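Local coordinates for protein 4'-phospho-dehydrooxetanocin synthase (Bacillus megaterium, PDB 5UL3) that catalyses the oxidative ring contraction of dAMP to an oxetane aldehyde in oxetanocin A biosynthesis, using cobalamin, a [4Fe-4S] cluster and S-adenosylmethionine, at residues S68-R80 / W92-L106. Numbering follows the deposited sequence. Where two conformers were deposited one is given.
Sequences SKIHVFSPNRDLR and WYEIESKEIYYKCFL. With EDO (1,2-ethanediol), chain Z; EDO (1,2-ethanediol), chain O.
I70 and V72 form antiparallel hydrogen-bonded pairs with F105 and K103, tying strand 69-73 to strand 102-106; the pairing runs on as S74 N bonds Y101 O at 2.8 Å. Past the turn at S74-R77 the two segments meet again, L79 N giving a nearly straight bond to I100 O (2.7 Å).

The polar centre of the loop region is D78. Its OD1 takes I100 N on one face of the carboxylate and R80 N, in an Asx turn, on the other. R80 grips D78 side-on, with NE 2.8 Å from OD2 at its syn lone pair and NH2 on the same oxygen. A bend at chi3 (-55°) turns the R80 guanidinium so that NH1 also reaches E94 O, 2.8 Å away and in plane, and more weakly I95 O. Bonds at both ends thus fix its rotation, while R80 CB lies over the Y93 ring in a CH-pi contact.

Aromatic groups gather on the sheet face of H71, F73 and Y102. Y102 OH meets H71 ND1 at the imidazole edge, in a contact whose modelled length is doubtfully short, and C104 SG sits over the face of the H71 ring. A chi1 of 168° lays the Y102 ring alongside F73, whose CE2 is 3.4 Å from Y102 CD1. Elsewhere, L79 CB packs on I100 CG1 and L79 CG on W92 CH2.

This pair forms one side of the four-stranded antiparallel N-terminal sheet, away from the cofactor sites. Strand 60-64 flanks 69-73, helix 7-21 packs on F73 and Y102, and helices 83-88 and 109-115 cover F105.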
ATOM      1  N   SER A  68      40.418  -5.748  23.657  0.50 47.96           N
ATOM      2  CA  SER A  68      40.622  -6.890  24.540  0.50 46.35           C
ATOM      3  C   SER A  68      39.659  -6.916  25.721  0.50 43.53           C
ATOM      4  O   SER A  68      39.673  -7.883  26.486  0.50 43.81           O
ATOM      5  CB  SER A  68      42.063  -6.905  25.064  0.50 48.02           C
ATOM      6  OG  SER A  68      42.286  -5.841  25.973  0.50 53.12           O
ATOM      7  N   LYS A  69      38.840  -5.879  25.889  1.00 43.96           N
ATOM      8  CA  LYS A  69      37.795  -5.832  26.911  0.50 42.56           C
ATOM      9  C   LYS A  69      36.552  -5.197  26.295  1.00 38.70           C
ATOM     10  O   LYS A  69      36.528  -3.983  26.072  1.00 37.50           O
ATOM     11  CB  LYS A  69      38.265  -5.044  28.134  0.50 45.66           C
ATOM     12  CG  LYS A  69      37.471  -5.308  29.397  0.50 49.22           C
ATOM     13  CD  LYS A  69      38.183  -4.732  30.616  0.50 51.08           C
ATOM     14  CE  LYS A  69      37.432  -5.048  31.901  0.50 53.36           C
ATOM     15  NZ  LYS A  69      38.085  -4.421  33.087  0.50 58.77           N
ATOM     16  N   ILE A  70      35.529  -6.013  26.032  1.00 39.95           N
ATOM     17  CA  ILE A  70      34.286  -5.577  25.390  1.00 35.91           C
ATOM     18  C   ILE A  70      33.115  -5.967  26.290  1.00 29.15           C
ATOM     19  O   ILE A  70      32.898  -7.158  26.546  1.00 34.45           O
ATOM     20  CB  ILE A  70      34.121  -6.205  23.993  1.00 34.68           C
ATOM     21  CG1 ILE A  70      35.252  -5.767  23.061  1.00 31.97           C
ATOM     22  CG2 ILE A  70      32.734  -5.885  23.389  1.00 35.63           C
ATOM     23  CD1 ILE A  70      35.275  -6.526  21.753  1.00 37.57           C
ATOM     24  N   HIS A  71      32.360  -4.972  26.761  1.00 33.04           N
ATOM     25  CA  HIS A  71      31.160  -5.215  27.556  1.00 32.48           C
ATOM     26  C   HIS A  71      29.945  -5.250  26.645  1.00 28.94           C
ATOM     27  O   HIS A  71      29.849  -4.454  25.714  1.00 29.37           O
ATOM     28  CB  HIS A  71      30.947  -4.116  28.593  1.00 37.90           C
ATOM     29  CG  HIS A  71      32.117  -3.897  29.499  1.00 43.24           C
ATOM     30  ND1 HIS A  71      32.238  -4.522  30.720  1.00 45.31           N
ATOM     31  CD2 HIS A  71      33.207  -3.109  29.364  1.00 48.33           C
ATOM     32  CE1 HIS A  71      33.364  -4.136  31.295  1.00 55.04           C
ATOM     33  NE2 HIS A  71      33.969  -3.278  30.493  1.00 46.87           N
ATOM     34  N   VAL A  72      29.007  -6.140  26.943  1.00 33.89           N
ATOM     35  CA  VAL A  72      27.790  -6.274  26.148  1.00 31.71           C
ATOM     36  C   VAL A  72      26.595  -6.248  27.090  1.00 26.39           C
ATOM     37  O   VAL A  72      26.508  -7.073  28.010  1.00 31.09           O
ATOM     38  CB  VAL A  72      27.790  -7.562  25.306  1.00 28.68           C
ATOM     39  CG1 VAL A  72      26.618  -7.545  24.305  1.00 26.62           C
ATOM     40  CG2 VAL A  72      29.120  -7.728  24.572  1.00 25.95           C
ATOM     41  N   PHE A  73      25.659  -5.325  26.836  1.00 28.19           N
ATOM     42  CA  PHE A  73      24.436  -5.155  27.618  1.00 31.54           C
ATOM     43  C   PHE A  73      23.224  -5.457  26.750  1.00 25.25           C
ATOM     44  O   PHE A  73      23.074  -4.866  25.673  1.00 30.62           O
ATOM     45  CB  PHE A  73      24.309  -3.719  28.135  1.00 31.15           C
ATOM     46  CG  PHE A  73      25.404  -3.307  29.088  1.00 35.67           C
ATOM     47  CD1 PHE A  73      26.573  -2.727  28.616  1.00 37.19           C
ATOM     48  CD2 PHE A  73      25.248  -3.474  30.458  1.00 42.90           C
ATOM     49  CE1 PHE A  73      27.584  -2.339  29.503  1.00 42.78           C
ATOM     50  CE2 PHE A  73      26.251  -3.094  31.344  1.00 43.32           C
ATOM     51  CZ  PHE A  73      27.413  -2.527  30.864  1.00 34.87           C
ATOM     52  N   SER A  74      22.345  -6.332  27.230  1.00 26.97           N
ATOM     53  CA  SER A  74      21.138  -6.720  26.495  1.00 35.73           C
ATOM     54  C   SER A  74      19.962  -6.714  27.460  1.00 26.49           C
ATOM     55  O   SER A  74      19.524  -7.767  27.934  1.00 29.76           O
ATOM     56  CB  SER A  74      21.321  -8.083  25.826  1.00 27.95           C
ATOM     57  OG  SER A  74      20.169  -8.450  25.092  1.00 30.35           O
ATOM     58  N   PRO A  75      19.411  -5.534  27.755  1.00 31.51           N
ATOM     59  CA  PRO A  75      18.415  -5.435  28.834  1.00 31.57           C
ATOM     60  C   PRO A  75      17.093  -6.097  28.520  1.00 38.32           C
ATOM     61  O   PRO A  75      16.346  -6.413  29.455  1.00 35.05           O
ATOM     62  CB  PRO A  75      18.242  -3.926  29.022  1.00 29.71           C
ATOM     63  CG  PRO A  75      18.732  -3.305  27.784  1.00 34.47           C
ATOM     64  CD  PRO A  75      19.754  -4.234  27.173  1.00 29.68           C
ATOM     65  N   ASN A  76      16.772  -6.314  27.246  1.00 30.03           N
ATOM     66  CA  ASN A  76      15.466  -6.819  26.835  1.00 32.20           C
ATOM     67  C   ASN A  76      15.481  -8.267  26.387  1.00 35.38           C
ATOM     68  O   ASN A  76      14.412  -8.822  26.117  1.00 30.57           O
ATOM     69  CB  ASN A  76      14.899  -5.947  25.700  1.00 28.16           C
ATOM     70  CG  ASN A  76      14.756  -4.504  26.110  1.00 42.02           C
ATOM     71  OD1 ASN A  76      14.691  -4.205  27.298  1.00 40.00           O
ATOM     72  ND2 ASN A  76      14.707  -3.595  25.131  1.00 36.27           N
ATOM     73  N   ARG A  77      16.648  -8.899  26.294  1.00 33.56           N
ATOM     74  CA  ARG A  77      16.669 -10.260  25.797  1.00 27.04           C
ATOM     75  C   ARG A  77      17.921 -10.978  26.285  1.00 29.30           C
ATOM     76  O   ARG A  77      18.986 -10.371  26.402  1.00 29.61           O
ATOM     77  CB  ARG A  77      16.603 -10.301  24.262  1.00 30.43           C
ATOM     78  CG  ARG A  77      16.333 -11.703  23.726  1.00 34.23           C
ATOM     79  CD  ARG A  77      15.979 -11.733  22.249  1.00 37.91           C
ATOM     80  NE  ARG A  77      17.154 -11.571  21.400  1.00 35.78           N
ATOM     81  CZ  ARG A  77      17.147 -11.761  20.082  1.00 41.75           C
ATOM     82  NH1 ARG A  77      18.255 -11.597  19.376  1.00 34.61           N
ATOM     83  NH2 ARG A  77      16.026 -12.107  19.467  1.00 45.98           N
ATOM     84  N   ASP A  78      17.755 -12.264  26.579  1.00 30.98           N
ATOM     85  CA  ASP A  78      18.866 -13.160  26.891  1.00 32.35           C
ATOM     86  C   ASP A  78      19.981 -12.976  25.876  1.00 29.33           C
ATOM     87  O   ASP A  78      19.775 -13.155  24.672  1.00 31.24           O
ATOM     88  CB  ASP A  78      18.362 -14.610  26.888  1.00 34.02           C
ATOM     89  CG  ASP A  78      19.431 -15.627  27.337  1.00 36.46           C
ATOM     90  OD1 ASP A  78      20.563 -15.231  27.677  1.00 34.98           O
ATOM     91  OD2 ASP A  78      19.120 -16.837  27.331  1.00 44.06           O
ATOM     92  N   LEU A  79      21.158 -12.602  26.374  1.00 30.44           N
ATOM     93  CA  LEU A  79      22.316 -12.399  25.511  1.00 33.26           C
ATOM     94  C   LEU A  79      22.666 -13.649  24.706  1.00 30.24           C
ATOM     95  O   LEU A  79      23.268 -13.549  23.629  1.00 29.69           O
ATOM     96  CB  LEU A  79      23.501 -11.968  26.368  1.00 31.28           C
ATOM     97  CG  LEU A  79      24.704 -11.309  25.739  1.00 35.40           C
ATOM     98  CD1 LEU A  79      24.237 -10.129  24.925  1.00 31.22           C
ATOM     99  CD2 LEU A  79      25.621 -10.852  26.875  1.00 34.94           C
ATOM    100  N   ARG A  80      22.305 -14.833  25.196  1.00 28.30           N
ATOM    101  CA  ARG A  80      22.633 -16.046  24.454  1.00 29.48           C
ATOM    102  C   ARG A  80      21.949 -16.096  23.089  1.00 35.00           C
ATOM    103  O   ARG A  80      22.383 -16.857  22.222  1.00 28.00           O
ATOM    104  CB  ARG A  80      22.277 -17.277  25.293  1.00 32.83           C
ATOM    105  CG  ARG A  80      23.018 -17.283  26.645  1.00 35.09           C
ATOM    106  CD  ARG A  80      22.660 -18.503  27.496  1.00 37.00           C
ATOM    107  NE  ARG A  80      21.215 -18.615  27.687  1.00 47.96           N
ATOM    108  CZ  ARG A  80      20.600 -19.690  28.169  1.00 57.06           C
ATOM    109  NH1 ARG A  80      21.306 -20.763  28.520  1.00 53.82           N
ATOM    110  NH2 ARG A  80      19.279 -19.697  28.298  1.00 50.54           N
ATOM    111  N   TRP A  92      29.894 -19.759  22.598  1.00 24.08           N
ATOM    112  CA  TRP A  92      30.481 -18.951  23.654  1.00 24.23           C
ATOM    113  C   TRP A  92      29.762 -19.127  24.987  1.00 25.60           C
ATOM    114  O   TRP A  92      30.375 -18.896  26.038  1.00 30.07           O
ATOM    115  CB  TRP A  92      30.514 -17.466  23.275  1.00 27.93           C
ATOM    116  CG  TRP A  92      29.174 -16.786  23.214  1.00 26.87           C
ATOM    117  CD1 TRP A  92      28.383 -16.619  22.105  1.00 26.64           C
ATOM    118  CD2 TRP A  92      28.474 -16.159  24.303  1.00 24.40           C
ATOM    119  NE1 TRP A  92      27.233 -15.947  22.447  1.00 26.70           N
ATOM    120  CE2 TRP A  92      27.267 -15.641  23.782  1.00 28.02           C
ATOM    121  CE3 TRP A  92      28.750 -15.992  25.666  1.00 26.43           C
ATOM    122  CZ2 TRP A  92      26.329 -14.972  24.577  1.00 30.22           C
ATOM    123  CZ3 TRP A  92      27.816 -15.316  26.459  1.00 34.26           C
ATOM    124  CH2 TRP A  92      26.620 -14.819  25.905  1.00 33.97           C
ATOM    125  N   TYR A  93      28.501 -19.541  24.977  1.00 24.83           N
ATOM    126  CA  TYR A  93      27.661 -19.462  26.171  1.00 32.51           C
ATOM    127  C   TYR A  93      27.343 -20.847  26.732  1.00 36.59           C
ATOM    128  O   TYR A  93      27.550 -21.874  26.083  1.00 36.39           O
ATOM    129  CB  TYR A  93      26.361 -18.720  25.850  1.00 31.87           C
ATOM    130  CG  TYR A  93      25.594 -19.377  24.738  1.00 32.61           C
ATOM    131  CD1 TYR A  93      24.664 -20.366  25.008  1.00 37.31           C
ATOM    132  CD2 TYR A  93      25.811 -19.022  23.413  1.00 30.05           C
ATOM    133  CE1 TYR A  93      23.972 -20.982  24.001  1.00 33.42           C
ATOM    134  CE2 TYR A  93      25.113 -19.631  22.388  1.00 32.95           C
ATOM    135  CZ  TYR A  93      24.190 -20.610  22.692  1.00 38.50           C
ATOM    136  OH  TYR A  93      23.489 -21.225  21.682  1.00 45.65           O
ATOM    137  N   GLU A  94      26.817 -20.860  27.960  1.00 36.57           N
ATOM    138  CA  GLU A  94      26.380 -22.094  28.608  1.00 50.43           C
ATOM    139  C   GLU A  94      24.914 -22.354  28.276  1.00 55.89           C
ATOM    140  O   GLU A  94      24.054 -21.505  28.542  1.00 56.70           O
ATOM    141  CB  GLU A  94      26.575 -22.009  30.118  1.00 45.22           C
ATOM    142  CG  GLU A  94      28.003 -21.830  30.564  1.00 49.64           C
ATOM    143  CD  GLU A  94      28.089 -21.430  32.021  1.00 76.83           C
ATOM    144  OE1 GLU A  94      27.194 -20.684  32.479  1.00 86.22           O
ATOM    145  OE2 GLU A  94      29.038 -21.866  32.712  1.00 82.82           O
ATOM    146  N   ILE A  95      24.634 -23.530  27.701  1.00 58.85           N
ATOM    147  CA  ILE A  95      23.278 -23.874  27.268  1.00 55.11           C
ATOM    148  C   ILE A  95      22.325 -23.965  28.453  1.00 58.27           C
ATOM    149  O   ILE A  95      21.117 -23.735  28.310  1.00 63.36           O
ATOM    150  CB  ILE A  95      23.299 -25.189  26.458  1.00 61.65           C
ATOM    151  CG1 ILE A  95      24.124 -25.025  25.180  1.00 67.53           C
ATOM    152  CG2 ILE A  95      21.889 -25.647  26.097  1.00 60.80           C
ATOM    153  CD1 ILE A  95      23.911 -26.148  24.175  1.00 60.35           C
ATOM    154  N   GLU A  96      22.838 -24.286  29.635  1.00 64.20           N
ATOM    155  CA  GLU A  96      22.013 -24.428  30.831  1.00 67.27           C
ATOM    156  C   GLU A  96      22.444 -23.383  31.854  1.00 59.06           C
ATOM    157  O   GLU A  96      23.340 -23.614  32.667  1.00 71.64           O
ATOM    158  CB  GLU A  96      22.110 -25.843  31.405  1.00 74.86           C
ATOM    159  CG  GLU A  96      21.153 -26.093  32.559  1.00 77.65           C
ATOM    160  CD  GLU A  96      19.697 -25.972  32.144  1.00 83.90           C
ATOM    161  OE1 GLU A  96      19.213 -26.861  31.407  1.00 88.89           O
ATOM    162  OE2 GLU A  96      19.041 -24.983  32.546  1.00 76.65           O
ATOM    163  N   SER A  97      21.797 -22.228  31.818  1.00 64.10           N
ATOM    164  CA  SER A  97      21.973 -21.234  32.863  1.00 61.05           C
ATOM    165  C   SER A  97      20.755 -20.328  32.840  1.00 51.04           C
ATOM    166  O   SER A  97      19.950 -20.364  31.909  1.00 54.03           O
ATOM    167  CB  SER A  97      23.266 -20.434  32.670  1.00 68.80           C
ATOM    168  OG  SER A  97      23.192 -19.620  31.513  1.00 61.04           O
ATOM    169  N   LYS A  98      20.612 -19.529  33.892  1.00 53.63           N
ATOM    170  CA  LYS A  98      19.652 -18.444  33.831  1.00 65.67           C
ATOM    171  C   LYS A  98      20.011 -17.525  32.667  1.00 64.76           C
ATOM    172  O   LYS A  98      21.154 -17.495  32.194  1.00 51.32           O
ATOM    173  CB  LYS A  98      19.633 -17.666  35.148  1.00 70.26           C
ATOM    174  CG  LYS A  98      19.191 -18.494  36.344  1.00 79.31           C
ATOM    175  CD  LYS A  98      19.300 -17.704  37.640  1.00 89.33           C
ATOM    176  CE  LYS A  98      18.948 -18.576  38.837  1.00 94.05           C
ATOM    177  NZ  LYS A  98      19.269 -17.918  40.134  1.00 92.23           N
ATOM    178  N   GLU A  99      19.017 -16.788  32.180  1.00 61.13           N
ATOM    179  CA  GLU A  99      19.294 -15.851  31.104  1.00 50.92           C
ATOM    180  C   GLU A  99      20.337 -14.846  31.568  1.00 50.18           C
ATOM    181  O   GLU A  99      20.438 -14.519  32.753  1.00 51.68           O
ATOM    182  CB  GLU A  99      18.015 -15.136  30.657  1.00 47.53           C
ATOM    183  CG  GLU A  99      16.935 -16.070  30.146  1.00 45.55           C
ATOM    184  CD  GLU A  99      15.772 -15.329  29.510  1.00 63.31           C
ATOM    185  OE1 GLU A  99      15.667 -14.096  29.710  1.00 54.95           O
ATOM    186  OE2 GLU A  99      14.965 -15.985  28.810  1.00 67.46           O
ATOM    187  N   ILE A 100      21.157 -14.387  30.636  1.00 42.79           N
ATOM    188  CA  ILE A 100      22.219 -13.455  30.967  1.00 43.83           C
ATOM    189  C   ILE A 100      22.013 -12.191  30.144  1.00 39.93           C
ATOM    190  O   ILE A 100      21.664 -12.253  28.962  1.00 45.03           O
ATOM    191  CB  ILE A 100      23.619 -14.079  30.760  1.00 53.81           C
ATOM    192  CG1 ILE A 100      24.076 -14.021  29.313  1.00 47.28           C
ATOM    193  CG2 ILE A 100      23.627 -15.542  31.196  1.00 47.55           C
ATOM    194  CD1 ILE A 100      25.497 -14.498  29.136  1.00 50.50           C
ATOM    195  N   TYR A 101      22.163 -11.041  30.794  1.00 36.69           N
ATOM    196  CA  TYR A 101      21.913  -9.763  30.147  1.00 34.56           C
ATOM    197  C   TYR A 101      23.170  -8.927  30.053  1.00 35.87           C
ATOM    198  O   TYR A 101      23.136  -7.848  29.459  1.00 35.45           O
ATOM    199  CB  TYR A 101      20.805  -8.997  30.891  1.00 32.90           C
ATOM    200  CG  TYR A 101      19.578  -9.854  31.074  1.00 35.49           C
ATOM    201  CD1 TYR A 101      18.809 -10.232  29.982  1.00 37.07           C
ATOM    202  CD2 TYR A 101      19.206 -10.326  32.332  1.00 40.96           C
ATOM    203  CE1 TYR A 101      17.705 -11.044  30.136  1.00 32.79           C
ATOM    204  CE2 TYR A 101      18.097 -11.139  32.490  1.00 37.93           C
ATOM    205  CZ  TYR A 101      17.345 -11.487  31.391  1.00 37.41           C
ATOM    206  OH  TYR A 101      16.239 -12.298  31.529  1.00 40.35           O
ATOM    207  N   TYR A 102      24.278  -9.401  30.619  1.00 43.19           N
ATOM    208  CA  TYR A 102      25.550  -8.707  30.555  1.00 35.35           C
ATOM    209  C   TYR A 102      26.664  -9.730  30.411  1.00 38.33           C
ATOM    210  O   TYR A 102      26.565 -10.856  30.906  1.00 43.35           O
ATOM    211  CB  TYR A 102      25.808  -7.838  31.800  1.00 45.56           C
ATOM    212  CG  TYR A 102      27.235  -7.341  31.905  1.00 39.26           C
ATOM    213  CD1 TYR A 102      27.651  -6.233  31.196  1.00 36.44           C
ATOM    214  CD2 TYR A 102      28.173  -8.004  32.700  1.00 44.19           C
ATOM    215  CE1 TYR A 102      28.954  -5.776  31.279  1.00 42.52           C
ATOM    216  CE2 TYR A 102      29.482  -7.560  32.788  1.00 38.46           C
ATOM    217  CZ  TYR A 102      29.867  -6.445  32.082  1.00 47.62           C
ATOM    218  OH  TYR A 102      31.166  -5.993  32.159  1.00 41.19           O
ATOM    219  N   LYS A 103      27.727  -9.329  29.722  1.00 36.06           N
ATOM    220  CA  LYS A 103      28.907 -10.175  29.625  1.00 40.55           C
ATOM    221  C   LYS A 103      30.084  -9.304  29.221  1.00 47.50           C
ATOM    222  O   LYS A 103      29.947  -8.423  28.368  1.00 37.41           O
ATOM    223  CB  LYS A 103      28.701 -11.319  28.623  1.00 42.62           C
ATOM    224  CG  LYS A 103      29.953 -12.158  28.338  1.00 48.07           C
ATOM    225  CD  LYS A 103      29.949 -13.468  29.089  1.00 40.76           C
ATOM    226  CE  LYS A 103      31.242 -14.248  28.849  1.00 42.55           C
ATOM    227  NZ  LYS A 103      31.405 -15.323  29.866  1.00 51.12           N
ATOM    228  N   CYS A 104      31.230  -9.527  29.858  1.00 37.30           N
ATOM    229  CA  CYS A 104      32.470  -8.888  29.447  1.00 34.78           C
ATOM    230  C   CYS A 104      33.331  -9.934  28.744  1.00 40.30           C
ATOM    231  O   CYS A 104      33.600 -11.001  29.307  1.00 42.35           O
ATOM    232  CB  CYS A 104      33.204  -8.289  30.647  1.00 38.76           C
ATOM    233  SG  CYS A 104      34.604  -7.302  30.152  1.00 49.45           S
ATOM    234  N   PHE A 105      33.735  -9.638  27.513  1.00 37.34           N
ATOM    235  CA  PHE A 105      34.551 -10.541  26.709  1.00 35.10           C
ATOM    236  C   PHE A 105      35.996 -10.065  26.754  1.00 41.23           C
ATOM    237  O   PHE A 105      36.289  -8.926  26.379  1.00 34.66           O
ATOM    238  CB  PHE A 105      34.044 -10.606  25.268  1.00 37.10           C
ATOM    239  CG  PHE A 105      32.761 -11.357  25.130  1.00 33.66           C
ATOM    240  CD1 PHE A 105      32.745 -12.738  25.235  1.00 33.60           C
ATOM    241  CD2 PHE A 105      31.561 -10.684  24.928  1.00 34.22           C
ATOM    242  CE1 PHE A 105      31.568 -13.445  25.128  1.00 34.35           C
ATOM    243  CE2 PHE A 105      30.376 -11.391  24.831  1.00 33.51           C
ATOM    244  CZ  PHE A 105      30.382 -12.771  24.921  1.00 34.58           C
ATOM    245  N   LEU A 106      36.892 -10.940  27.209  1.00 43.97           N
ATOM    246  CA  LEU A 106      38.281 -10.591  27.480  1.00 43.84           C
ATOM    247  C   LEU A 106      39.197 -11.253  26.461  1.00 39.49           C
ATOM    248  O   LEU A 106      39.080 -12.456  26.205  1.00 39.48           O
ATOM    249  CB  LEU A 106      38.667 -11.018  28.897  1.00 45.67           C
ATOM    250  CG  LEU A 106      37.776 -10.440  29.991  1.00 49.09           C
ATOM    251  CD1 LEU A 106      38.005 -11.157  31.316  1.00 55.43           C
ATOM    252  CD2 LEU A 106      38.058  -8.966  30.130  1.00 42.69           C
TER
HETATM  253  C1  EDO Z 825      26.024 -25.513  30.340  1.00 54.43           C
HETATM  254  O1  EDO Z 825      25.063 -26.347  29.676  1.00 62.36           O
HETATM  255  C2  EDO Z 825      25.685 -25.381  31.819  1.00 50.07           C
HETATM  256  O2  EDO Z 825      26.454 -24.325  32.413  1.00 59.90           O
HETATM  257  C1  EDO O 814      17.215  -7.167  32.450  1.00 38.94           C
HETATM  258  O1  EDO O 814      17.460  -5.820  32.022  1.00 40.86           O
HETATM  259  C2  EDO O 814      15.705  -7.309  32.610  1.00 53.20           C
HETATM  260  O2  EDO O 814      15.361  -8.660  32.938  1.00 63.32           O
HETATM  261  O   HOH W   1      15.043 -13.530  26.536  1.00 41.82           O
HETATM  262  O   HOH W   2      24.792 -15.621  20.985  1.00 25.93           O